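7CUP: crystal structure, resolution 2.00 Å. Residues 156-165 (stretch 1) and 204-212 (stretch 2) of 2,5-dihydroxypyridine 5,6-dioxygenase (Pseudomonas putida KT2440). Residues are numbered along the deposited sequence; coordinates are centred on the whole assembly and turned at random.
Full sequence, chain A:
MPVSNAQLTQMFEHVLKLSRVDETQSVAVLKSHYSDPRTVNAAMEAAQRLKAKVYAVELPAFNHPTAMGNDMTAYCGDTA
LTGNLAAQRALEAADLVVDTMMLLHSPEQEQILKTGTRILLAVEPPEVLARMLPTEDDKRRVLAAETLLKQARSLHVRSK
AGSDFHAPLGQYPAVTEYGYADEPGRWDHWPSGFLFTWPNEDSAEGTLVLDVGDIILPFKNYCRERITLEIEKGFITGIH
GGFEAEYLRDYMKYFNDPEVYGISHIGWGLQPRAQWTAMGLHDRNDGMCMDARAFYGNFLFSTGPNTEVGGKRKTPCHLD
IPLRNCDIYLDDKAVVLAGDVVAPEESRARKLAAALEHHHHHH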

# COMPACT_ATOMS: atom_id res chain seq x y z
N HIS A 156 10.82 50.90 -10.44
CA HIS A 156 11.65 50.93 -11.68
C HIS A 156 12.72 49.83 -11.66
O HIS A 156 13.45 49.68 -10.64
N VAL A 157 12.90 49.15 -12.79
CA VAL A 157 13.96 48.11 -12.90
C VAL A 157 14.92 48.45 -14.04
O VAL A 157 14.43 48.75 -15.15
N ARG A 158 16.20 48.34 -13.75
CA ARG A 158 17.31 48.43 -14.74
C ARG A 158 18.27 47.24 -14.55
O ARG A 158 18.57 46.86 -13.41
N SER A 159 18.81 46.72 -15.64
CA SER A 159 19.97 45.79 -15.60
C SER A 159 20.93 46.12 -16.75
O SER A 159 20.46 46.65 -17.78
N LYS A 160 22.19 45.71 -16.62
CA LYS A 160 23.21 45.71 -17.72
C LYS A 160 22.68 44.95 -18.94
O LYS A 160 22.98 45.36 -20.05
N ALA A 161 21.94 43.87 -18.76
CA ALA A 161 21.46 43.04 -19.89
C ALA A 161 20.45 43.84 -20.71
O ALA A 161 20.11 43.40 -21.82
N GLY A 162 19.92 44.94 -20.16
CA GLY A 162 19.06 45.89 -20.88
C GLY A 162 17.65 46.01 -20.33
O GLY A 162 16.78 46.50 -21.06
N SER A 163 17.39 45.60 -19.09
CA SER A 163 16.07 45.84 -18.47
C SER A 163 16.00 47.34 -18.21
O SER A 163 17.00 47.87 -17.72
N ASP A 164 14.90 47.99 -18.61
CA ASP A 164 14.57 49.40 -18.30
C ASP A 164 13.04 49.51 -18.26
O ASP A 164 12.41 49.65 -19.31
N PHE A 165 12.46 49.33 -17.08
CA PHE A 165 11.03 49.00 -16.87
C PHE A 165 10.46 49.96 -15.82
O PHE A 165 11.10 50.15 -14.75
N ALA A 204 2.22 50.00 -17.04
CA ALA A 204 3.61 49.50 -17.07
C ALA A 204 4.20 49.71 -18.47
O ALA A 204 3.49 49.42 -19.45
N GLU A 205 5.47 50.11 -18.52
CA GLU A 205 6.17 50.64 -19.72
C GLU A 205 7.63 50.17 -19.72
O GLU A 205 8.30 50.37 -18.69
N GLY A 206 8.12 49.69 -20.86
CA GLY A 206 9.57 49.61 -21.14
C GLY A 206 10.01 48.22 -21.56
O GLY A 206 9.25 47.54 -22.26
N THR A 207 11.20 47.81 -21.11
CA THR A 207 11.90 46.57 -21.53
C THR A 207 12.27 45.73 -20.29
O THR A 207 12.91 46.27 -19.35
N LEU A 208 11.88 44.45 -20.31
CA LEU A 208 12.44 43.44 -19.38
C LEU A 208 13.21 42.42 -20.20
O LEU A 208 12.62 41.82 -21.10
N VAL A 209 14.51 42.29 -19.92
CA VAL A 209 15.39 41.31 -20.61
C VAL A 209 15.58 40.11 -19.68
O VAL A 209 16.15 40.25 -18.57
N LEU A 210 15.12 38.95 -20.12
CA LEU A 210 15.54 37.69 -19.48
C LEU A 210 16.96 37.45 -19.97
O LEU A 210 17.13 37.24 -21.16
N ASP A 211 17.95 37.61 -19.11
CA ASP A 211 19.36 37.36 -19.48
C ASP A 211 19.61 35.86 -19.49
O ASP A 211 18.75 35.10 -18.99
N VAL A 212 20.73 35.45 -20.08
CA VAL A 212 21.28 34.08 -19.93
C VAL A 212 21.27 33.82 -18.42
O VAL A 212 21.68 34.72 -17.67

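Packing of residues 156-165 against 204-212 in 2,5-dihydroxypyridine 5,6-dioxygenase, with 548 Å² buried between them. The stretches run antiparallel, and Asp-164 and Thr-207 form a hydrogen-bonded pair that satisfies both backbones: Asp-164 N donates to Thr-207 O (2.7 Å) and Thr-207 N donates to Asp-164 O (2.8 Å, nearly straight at 172°). Their side chains lie on the same face of the sheet. Asp-164 (chi1 t) is exposed there, yet its OD2 accepts a hydrogen bond from His-156 NE2 (3.0 Å, 172°), a link within the first stretch made by the t rotamer of His-156.

Beyond this pair a serine side chain takes over from the backbone. Ser-163 (m) places its OG 2.9 Å from Val-209 N, which donates to it at 166°. The same OG lies 2.9 Å from the oxygen of water 1, which also sits 2.9 Å from Ser-159 OG and donates to Val-209 O over 2.6 Å from its oxygen. Both the amide and the carbonyl of Val-209 are thus satisfied, one by a side chain and the other by solvent. Ser-159 (p), whose CB points toward the second stretch, makes no direct contact across the interface; besides the water, its OG accepts from Ser-163 N (3.0 Å) and weakly from Gly-162 N (3.4 Å), tying down the type I turn from Ser-159 to Gly-162.

Val-209 (t) points toward that turn: its CG1 lies 3.9 Å from Ala-161 CB, and its CG2 lies 3.6 Å from Gly-162 O. Ala-161 CB also reaches within 3.6 Å of Asp-211 OD2. The other carboxylate oxygen of Asp-211 (t), OD1, accepts from Val-212 N (2.7 Å) and is hydrogen-bonded elsewhere in the structure. Thr-207 (m) brings CG2 to 3.7 Å from Gly-162 O.

The apolar centre is Phe-165 (t), which has the largest covered area. Leu-208 (m, t) starts away from the first stretch at CB, but its end returns: CD1 sits over one face of the Phe-165 ring, 3.9 Å from the centroid, in a CH-pi contact, while Leu-208 CD2 packs 3.6 Å from Phe-165 CB. Ala-204 CB meets Phe-165 CZ at 3.7 Å, and Val-157 CG1 (t) only grazes Leu-208 CD2 at 4.5 Å. Gly-206 fits where a CB would clash with Asp-164 O; its CA instead makes a CA-H...O contact with that oxygen (3.4 Å). Glu-205 (m, m) points away, with OE1 satisfied elsewhere in the structure.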

# COMPACT_ATOMS: atom_id res chain seq x y z
CB HIS A 156 12.26 52.34 -11.94
CG HIS A 156 12.55 52.56 -13.39
ND1 HIS A 156 11.66 53.24 -14.23
CD2 HIS A 156 13.56 52.13 -14.18
CE1 HIS A 156 12.14 53.25 -15.47
NE2 HIS A 156 13.31 52.57 -15.46
CB VAL A 157 13.36 46.72 -13.07
CG1 VAL A 157 14.44 45.67 -13.29
CG2 VAL A 157 12.50 46.37 -11.86
CB ARG A 158 18.03 49.78 -14.59
CG ARG A 158 17.16 51.00 -14.89
CD ARG A 158 17.92 52.30 -15.14
NE ARG A 158 18.15 53.09 -13.93
CZ ARG A 158 17.31 54.00 -13.41
NH1 ARG A 158 17.64 54.65 -12.30
NH2 ARG A 158 16.15 54.26 -13.99
CB SER A 159 19.48 44.38 -15.72
OG SER A 159 19.01 44.11 -17.03
CB LYS A 160 24.53 45.09 -17.27
CG LYS A 160 25.41 46.01 -16.43
CD LYS A 160 26.71 45.37 -15.95
CE LYS A 160 27.37 46.14 -14.82
NZ LYS A 160 26.45 46.28 -13.66
CB ALA A 161 20.85 41.75 -19.37
CB SER A 163 15.85 45.02 -17.22
OG SER A 163 15.54 43.68 -17.57
CB ASP A 164 15.24 50.35 -19.30
CG ASP A 164 15.18 51.81 -18.88
OD1 ASP A 164 15.04 52.65 -19.78
OD2 ASP A 164 15.26 52.09 -17.66
CB PHE A 165 10.90 47.53 -16.46
CG PHE A 165 9.49 47.10 -16.14
CD1 PHE A 165 8.57 46.91 -17.15
CD2 PHE A 165 9.08 46.96 -14.82
CE1 PHE A 165 7.26 46.55 -16.86
CE2 PHE A 165 7.78 46.59 -14.53
CZ PHE A 165 6.87 46.40 -15.55
CB ALA A 204 3.70 48.05 -16.64
CB GLU A 205 6.20 52.18 -19.72
CG GLU A 205 4.91 52.82 -20.19
CD GLU A 205 4.74 52.90 -21.69
OE1 GLU A 205 3.75 52.35 -22.23
OE2 GLU A 205 5.60 53.55 -22.33
CB THR A 207 13.14 46.92 -22.36
OG1 THR A 207 12.68 47.87 -23.32
CG2 THR A 207 13.77 45.75 -23.07
CB LEU A 208 11.31 42.81 -18.56
CG LEU A 208 10.66 43.75 -17.54
CD1 LEU A 208 9.31 43.21 -17.09
CD2 LEU A 208 11.59 44.02 -16.35
CB VAL A 209 16.74 41.93 -21.04
CG1 VAL A 209 17.73 40.87 -21.54
CG2 VAL A 209 16.52 43.03 -22.08
CB LEU A 210 14.60 36.55 -19.87
CG LEU A 210 13.25 36.51 -19.15
CD1 LEU A 210 12.43 37.75 -19.45
CD2 LEU A 210 12.48 35.27 -19.55
CB ASP A 211 20.32 38.06 -18.54
CG ASP A 211 21.71 38.21 -19.11
OD1 ASP A 211 21.89 37.85 -20.29
OD2 ASP A 211 22.58 38.70 -18.40
CB VAL A 212 22.69 33.93 -20.55
CG1 VAL A 212 23.31 32.57 -20.26
CG2 VAL A 212 22.69 34.18 -22.06
O HOH W 1 17.52 41.63 -16.91